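Local atomic coordinates of AAR187Cp (Eremothecium gossypii, PDB entry 3ZIL), a protein that probably regulates the establishment of sister-chromatid cohesion by acting on cohesin, the part described being its C-terminal, all-helical Wap1 domain. Residues 24-29 with 43-48; 189-194 with 228-233. One frame throughout, in Å; residues are numbered along the deposited sequence.

Interaction 1. Residues 24-29 with 43-48; sequences LDFILS and MLRLCL
F26 and R45 both carry CG anti to the backbone N (chi1 172° and 167°), which sets each CG beside its own carbonyl carbon; from there the arginine chain, extended from CG to NE, carries the guanidinium outward to the phenyl ring. The apolar part of that chain serves as a surface for the isoleucine opposite: I27 CD1 lies 3.7 Å from R45 CD and 3.8 Å from R45 CG. Farther out, F26 CE1 comes within 3.7 Å of R45 NH1. The two side chains cross at about a right angle, their flat groups inclined by 58°, so the ring and the guanidinium meet without stacking in parallel. Both residues are exposed and also touch a neighbouring molecule in the crystal, and their exact pose may owe something to the lattice.

Beneath this exposed pair the contact is purely apolar. L46 is reached by I27, whose CG1 stands 4.4 Å from L46 CB, and by L24, whose CD2 stands 4.2 Å from L46 CD1, methyl to methyl. No hydrogen bond joins the two segments. The backbones come closest at I27 and L46, with CA atoms 7.0 Å apart. Just beyond, the first helix stops: L28 leaves helical geometry and forms the centre of an inverse gamma turn, while its N still bonds to L24 O at 2.8 Å.

Helices 20-27 and 36-52 are thus successive helices joined through apolar side chains near the N-terminal end of the modelled helical domain. Helix 54-72 packs against L24 and L28, and its R64 forms a salt bridge with D25. Helix 36-52 in turn rests M43 and C47 on helix 81-93 and L44 and L48 on helix 129-141.

Interaction 2. Residues 189-194 with 228-233; sequences SLLENN and LKCLIK
K229 meets E192 through carbon: E192 OE1 lies 3.7 Å from K229 CB, while the ammonium group leads away from the contact and the two charges do not touch. C230 follows in the buried part, where its SG sits 3.9 Å from L191 CD2 and also near the CB atoms of L191 and E192. K233, one helical turn beyond K229, places CG anti to its backbone N (chi1 -152°) and runs extended across the glutamate at about a right angle, its CD 3.8 Å from E192 CG. At its tip, K233 NZ donates to E192 O at 3.0 Å from a position 40° out of the carbonyl plane. NZ also gives a bond to a water at 2.8 Å, which donates to E192 OE2 at 3.1 Å, and a weak one to I195 O. A methionine in place of K233 would probably leave E192 O without this donor and the water without its link between the helices, letting the carboxylate turn more easily. K229, I232, K233 and E192 further pack on apolar side chains of a bound peptide. The axes of 189-193 and 228-233 run 9.1 Å apart and only 13° from parallel. Their parent helices, 185-193 and 225-235, have helix 201-215 between them in sequence, an order characteristic of alpha-solenoid folds such as HEAT-like repeats.

Interactions 1 and 2 illustrate how one elongated helical domain uses different chemistry at different places. They share no helix: their centres are 39 Å apart, and their nearest atoms about 21 Å. The pair 24-29 with 43-48 lies toward the N-terminal end yet has the more buried character, relying on leucine and isoleucine with an aromatic and an arginine at its exposed border and no hydrogen bond across. The pair 189-194 with 228-233 lies near the centre of the chain but is only partly buried; it combines lysine carbon chains packed on E192 and a cysteine–leucine contact with a lysine-to-carbonyl bond and a water bridge. In both, a basic side chain packs through its carbons.

Interaction 1. Residues 24-29 with 43-48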
loop_
_atom_site.group_PDB
_atom_site.type_symbol
_atom_site.label_atom_id
_atom_site.label_comp_id
_atom_site.label_asym_id
_atom_site.label_seq_id
_atom_site.Cartn_x
_atom_site.Cartn_y
_atom_site.Cartn_z
ATOM N N LEU A 24 35.551 -18.706 0.697
ATOM C CA LEU A 24 34.196 -18.972 0.225
ATOM C C LEU A 24 33.938 -20.427 0.044
ATOM O O LEU A 24 32.840 -20.904 0.364
ATOM C CB LEU A 24 33.914 -18.256 -1.074
ATOM C CG LEU A 24 33.500 -16.810 -0.888
ATOM C CD1 LEU A 24 32.845 -16.378 -2.204
ATOM C CD2 LEU A 24 32.533 -16.579 0.269
ATOM N N ASP A 25 34.957 -21.147 -0.439
ATOM C CA ASP A 25 34.904 -22.619 -0.466
ATOM C C ASP A 25 34.624 -23.143 0.926
ATOM O O ASP A 25 33.928 -24.103 1.102
ATOM C CB ASP A 25 36.226 -23.236 -0.936
ATOM C CG ASP A 25 36.559 -22.874 -2.359
ATOM O OD1 ASP A 25 35.660 -22.428 -3.095
ATOM O OD2 ASP A 25 37.728 -22.998 -2.741
ATOM N N PHE A 26 35.223 -22.515 1.917
ATOM C CA PHE A 26 35.015 -22.994 3.233
ATOM C C PHE A 26 33.586 -22.705 3.713
ATOM O O PHE A 26 32.880 -23.595 4.190
ATOM C CB PHE A 26 36.062 -22.399 4.189
ATOM C CG PHE A 26 35.785 -22.723 5.623
ATOM C CD1 PHE A 26 34.933 -21.904 6.379
ATOM C CD2 PHE A 26 36.321 -23.885 6.208
ATOM C CE1 PHE A 26 34.663 -22.204 7.703
ATOM C CE2 PHE A 26 36.037 -24.203 7.531
ATOM C CZ PHE A 26 35.208 -23.363 8.275
ATOM N N ILE A 27 33.173 -21.446 3.623
ATOM C CA ILE A 27 31.929 -20.997 4.253
ATOM C C ILE A 27 30.726 -21.581 3.492
ATOM O O ILE A 27 29.657 -21.838 4.082
ATOM C CB ILE A 27 31.828 -19.445 4.279
ATOM C CG1 ILE A 27 31.158 -18.995 5.562
ATOM C CG2 ILE A 27 31.083 -18.918 3.075
ATOM C CD1 ILE A 27 32.040 -19.255 6.768
ATOM N N LEU A 28 30.908 -21.837 2.212
ATOM C CA LEU A 28 29.779 -22.371 1.432
ATOM C C LEU A 28 29.734 -23.894 1.545
ATOM O O LEU A 28 29.794 -24.634 0.538
ATOM C CB LEU A 28 29.784 -21.887 -0.034
ATOM C CG LEU A 28 29.810 -20.349 -0.269
ATOM C CD1 LEU A 28 30.104 -20.042 -1.741
ATOM C CD2 LEU A 28 28.543 -19.602 0.229
ATOM N N SER A 29 29.542 -24.376 2.773
ATOM C CA SER A 29 29.577 -25.840 3.039
ATOM C C SER A 29 28.283 -26.489 2.505
ATOM O O SER A 29 27.207 -25.962 2.710
ATOM C CB SER A 29 29.683 -26.087 4.554
ATOM O OG SER A 29 28.688 -25.309 5.211
ATOM N N MET A 43 26.287 -18.908 7.669
ATOM C CA MET A 43 25.598 -17.753 6.944
ATOM C C MET A 43 25.849 -16.469 7.765
ATOM O O MET A 43 26.077 -15.351 7.212
ATOM C CB MET A 43 24.082 -18.042 6.723
ATOM C CG MET A 43 23.363 -16.904 5.903
ATOM S SD MET A 43 21.635 -17.512 5.706
ATOM C CE MET A 43 21.785 -18.914 4.595
ATOM N N LEU A 44 25.786 -16.615 9.085
ATOM C CA LEU A 44 26.070 -15.466 9.957
ATOM C C LEU A 44 27.445 -14.859 9.747
ATOM O O LEU A 44 27.640 -13.614 9.597
ATOM C CB LEU A 44 25.840 -15.831 11.439
ATOM C CG LEU A 44 26.225 -14.777 12.518
ATOM C CD1 LEU A 44 25.366 -13.522 12.210
ATOM C CD2 LEU A 44 25.990 -15.257 13.950
ATOM N N ARG A 45 28.428 -15.734 9.703
ATOM C CA ARG A 45 29.766 -15.350 9.532
ATOM C C ARG A 45 29.961 -14.727 8.142
ATOM O O ARG A 45 30.706 -13.749 7.986
ATOM C CB ARG A 45 30.615 -16.589 9.786
ATOM C CG ARG A 45 32.069 -16.454 9.352
ATOM C CD ARG A 45 32.851 -17.652 9.969
ATOM N NE ARG A 45 34.256 -17.430 9.743
ATOM C CZ ARG A 45 35.219 -18.327 9.878
ATOM N NH1 ARG A 45 34.944 -19.574 10.253
ATOM N NH2 ARG A 45 36.481 -17.962 9.592
ATOM N N LEU A 46 29.245 -15.232 7.129
ATOM C CA LEU A 46 29.310 -14.639 5.786
ATOM C C LEU A 46 28.755 -13.195 5.716
ATOM O O LEU A 46 29.391 -12.283 5.090
ATOM C CB LEU A 46 28.564 -15.529 4.806
ATOM C CG LEU A 46 28.275 -14.994 3.401
ATOM C CD1 LEU A 46 29.601 -14.748 2.697
ATOM C CD2 LEU A 46 27.267 -15.873 2.599
ATOM N N CYS A 47 27.584 -13.015 6.341
ATOM C CA CYS A 47 26.862 -11.728 6.345
ATOM C C CYS A 47 27.778 -10.740 7.041
ATOM O O CYS A 47 27.971 -9.605 6.589
ATOM C CB CYS A 47 25.517 -11.839 7.075
ATOM S SG CYS A 47 24.354 -12.879 6.118
ATOM N N LEU A 48 28.368 -11.185 8.140
ATOM C CA LEU A 48 29.179 -10.249 8.961
ATOM C C LEU A 48 30.487 -9.800 8.226
ATOM O O LEU A 48 30.815 -8.618 8.194
ATOM C CB LEU A 48 29.393 -10.802 10.353
ATOM C CG LEU A 48 29.895 -9.801 11.421
ATOM C CD1 LEU A 48 28.983 -8.597 11.694
ATOM C CD2 LEU A 48 30.061 -10.579 12.704
#

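Interaction 2. Residues 189-194 with 228-233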
loop_
_atom_site.group_PDB
_atom_site.type_symbol
_atom_site.label_atom_id
_atom_site.label_comp_id
_atom_site.label_asym_id
_atom_site.label_seq_id
_atom_site.Cartn_x
_atom_site.Cartn_y
_atom_site.Cartn_z
ATOM N N SER A 189 1.687 0.139 -0.090
ATOM C CA SER A 189 2.091 0.022 -1.495
ATOM C C SER A 189 2.068 -1.424 -2.011
ATOM O O SER A 189 1.533 -1.671 -3.040
ATOM C CB SER A 189 3.480 0.654 -1.718
ATOM O OG SER A 189 3.938 0.162 -2.969
ATOM N N LEU A 190 2.631 -2.400 -1.279
ATOM C CA LEU A 190 2.512 -3.759 -1.687
ATOM C C LEU A 190 1.038 -4.313 -1.772
ATOM O O LEU A 190 0.694 -5.078 -2.663
ATOM C CB LEU A 190 3.269 -4.599 -0.630
ATOM C CG LEU A 190 4.750 -4.487 -0.548
ATOM C CD1 LEU A 190 5.220 -5.133 0.740
ATOM C CD2 LEU A 190 5.404 -5.039 -1.860
ATOM N N LEU A 191 0.206 -3.948 -0.804
ATOM C CA LEU A 191 -1.211 -4.247 -0.827
ATOM C C LEU A 191 -1.831 -3.689 -2.142
ATOM O O LEU A 191 -2.462 -4.426 -2.898
ATOM C CB LEU A 191 -1.899 -3.675 0.418
ATOM C CG LEU A 191 -3.368 -4.172 0.730
ATOM C CD1 LEU A 191 -3.694 -3.726 2.190
ATOM C CD2 LEU A 191 -4.403 -3.677 -0.308
ATOM N N GLU A 192 -1.608 -2.415 -2.415
ATOM C CA GLU A 192 -2.143 -1.727 -3.578
ATOM C C GLU A 192 -1.676 -2.386 -4.876
ATOM O O GLU A 192 -2.450 -2.682 -5.747
ATOM C CB GLU A 192 -1.710 -0.273 -3.549
ATOM C CG GLU A 192 -2.402 0.687 -4.480
ATOM C CD GLU A 192 -1.660 2.000 -4.643
ATOM O OE1 GLU A 192 -1.105 2.551 -3.719
ATOM O OE2 GLU A 192 -1.649 2.465 -5.740
ATOM N N ASN A 193 -0.390 -2.646 -4.950
ATOM C CA ASN A 193 0.151 -3.304 -6.123
ATOM C C ASN A 193 -0.195 -4.774 -6.310
ATOM O O ASN A 193 0.143 -5.312 -7.329
ATOM C CB ASN A 193 1.657 -3.041 -6.300
ATOM C CG ASN A 193 1.927 -1.564 -6.498
ATOM O OD1 ASN A 193 2.773 -0.967 -5.850
ATOM N ND2 ASN A 193 1.133 -0.954 -7.305
ATOM N N ASN A 194 -0.912 -5.399 -5.367
ATOM C CA ASN A 194 -1.285 -6.774 -5.537
ATOM C C ASN A 194 -2.809 -6.907 -5.770
ATOM O O ASN A 194 -3.356 -7.992 -5.698
ATOM C CB ASN A 194 -0.833 -7.577 -4.319
ATOM C CG ASN A 194 0.608 -8.064 -4.446
ATOM O OD1 ASN A 194 0.809 -9.163 -4.913
ATOM N ND2 ASN A 194 1.615 -7.221 -4.080
ATOM N N LEU A 228 -5.659 5.257 2.274
ATOM C CA LEU A 228 -6.716 5.746 1.413
ATOM C C LEU A 228 -6.541 5.202 -0.009
ATOM O O LEU A 228 -7.546 4.902 -0.636
ATOM C CB LEU A 228 -6.749 7.311 1.368
ATOM C CG LEU A 228 -7.272 7.959 2.693
ATOM C CD1 LEU A 228 -6.793 9.417 2.807
ATOM C CD2 LEU A 228 -8.752 7.851 2.852
ATOM N N LYS A 229 -5.304 5.179 -0.548
ATOM C CA LYS A 229 -5.125 4.628 -1.872
ATOM C C LYS A 229 -5.505 3.168 -1.933
ATOM O O LYS A 229 -6.126 2.752 -2.926
ATOM C CB LYS A 229 -3.686 4.790 -2.382
ATOM C CG LYS A 229 -3.352 6.280 -2.617
ATOM C CD LYS A 229 -1.833 6.412 -2.883
ATOM C CE LYS A 229 -1.353 7.852 -2.734
ATOM N NZ LYS A 229 -0.251 8.177 -3.679
ATOM N N CYS A 230 -5.162 2.384 -0.893
ATOM C CA CYS A 230 -5.682 1.025 -0.935
ATOM C C CYS A 230 -7.205 1.020 -0.987
ATOM O O CYS A 230 -7.785 0.249 -1.786
ATOM C CB CYS A 230 -5.202 0.195 0.263
ATOM S SG CYS A 230 -3.374 0.080 0.254
ATOM N N LEU A 231 -7.848 1.842 -0.154
ATOM C CA LEU A 231 -9.320 1.841 -0.050
ATOM C C LEU A 231 -9.935 2.259 -1.393
ATOM O O LEU A 231 -10.948 1.661 -1.871
ATOM C CB LEU A 231 -9.851 2.735 1.074
ATOM C CG LEU A 231 -9.716 2.238 2.508
ATOM C CD1 LEU A 231 -9.776 3.351 3.542
ATOM C CD2 LEU A 231 -10.714 1.064 2.848
ATOM N N ILE A 232 -9.325 3.247 -2.023
ATOM C CA ILE A 232 -9.830 3.673 -3.356
ATOM C C ILE A 232 -9.712 2.474 -4.372
ATOM O O ILE A 232 -10.717 2.032 -4.980
ATOM C CB ILE A 232 -9.035 4.888 -3.869
ATOM C CG1 ILE A 232 -9.401 6.124 -3.071
ATOM C CG2 ILE A 232 -9.207 5.016 -5.364
ATOM C CD1 ILE A 232 -8.448 7.267 -3.289
ATOM N N LYS A 233 -8.506 1.940 -4.486
ATOM C CA LYS A 233 -8.249 0.827 -5.325
ATOM C C LYS A 233 -9.148 -0.353 -5.072
ATOM O O LYS A 233 -9.594 -0.932 -5.999
ATOM C CB LYS A 233 -6.781 0.403 -5.375
ATOM C CG LYS A 233 -6.428 -0.261 -6.702
ATOM C CD LYS A 233 -4.975 -0.250 -7.119
ATOM C CE LYS A 233 -4.708 -1.200 -8.268
ATOM N NZ LYS A 233 -3.311 -1.668 -8.428
HETATM O O HOH W 1 -2.057 0.863 -8.345
#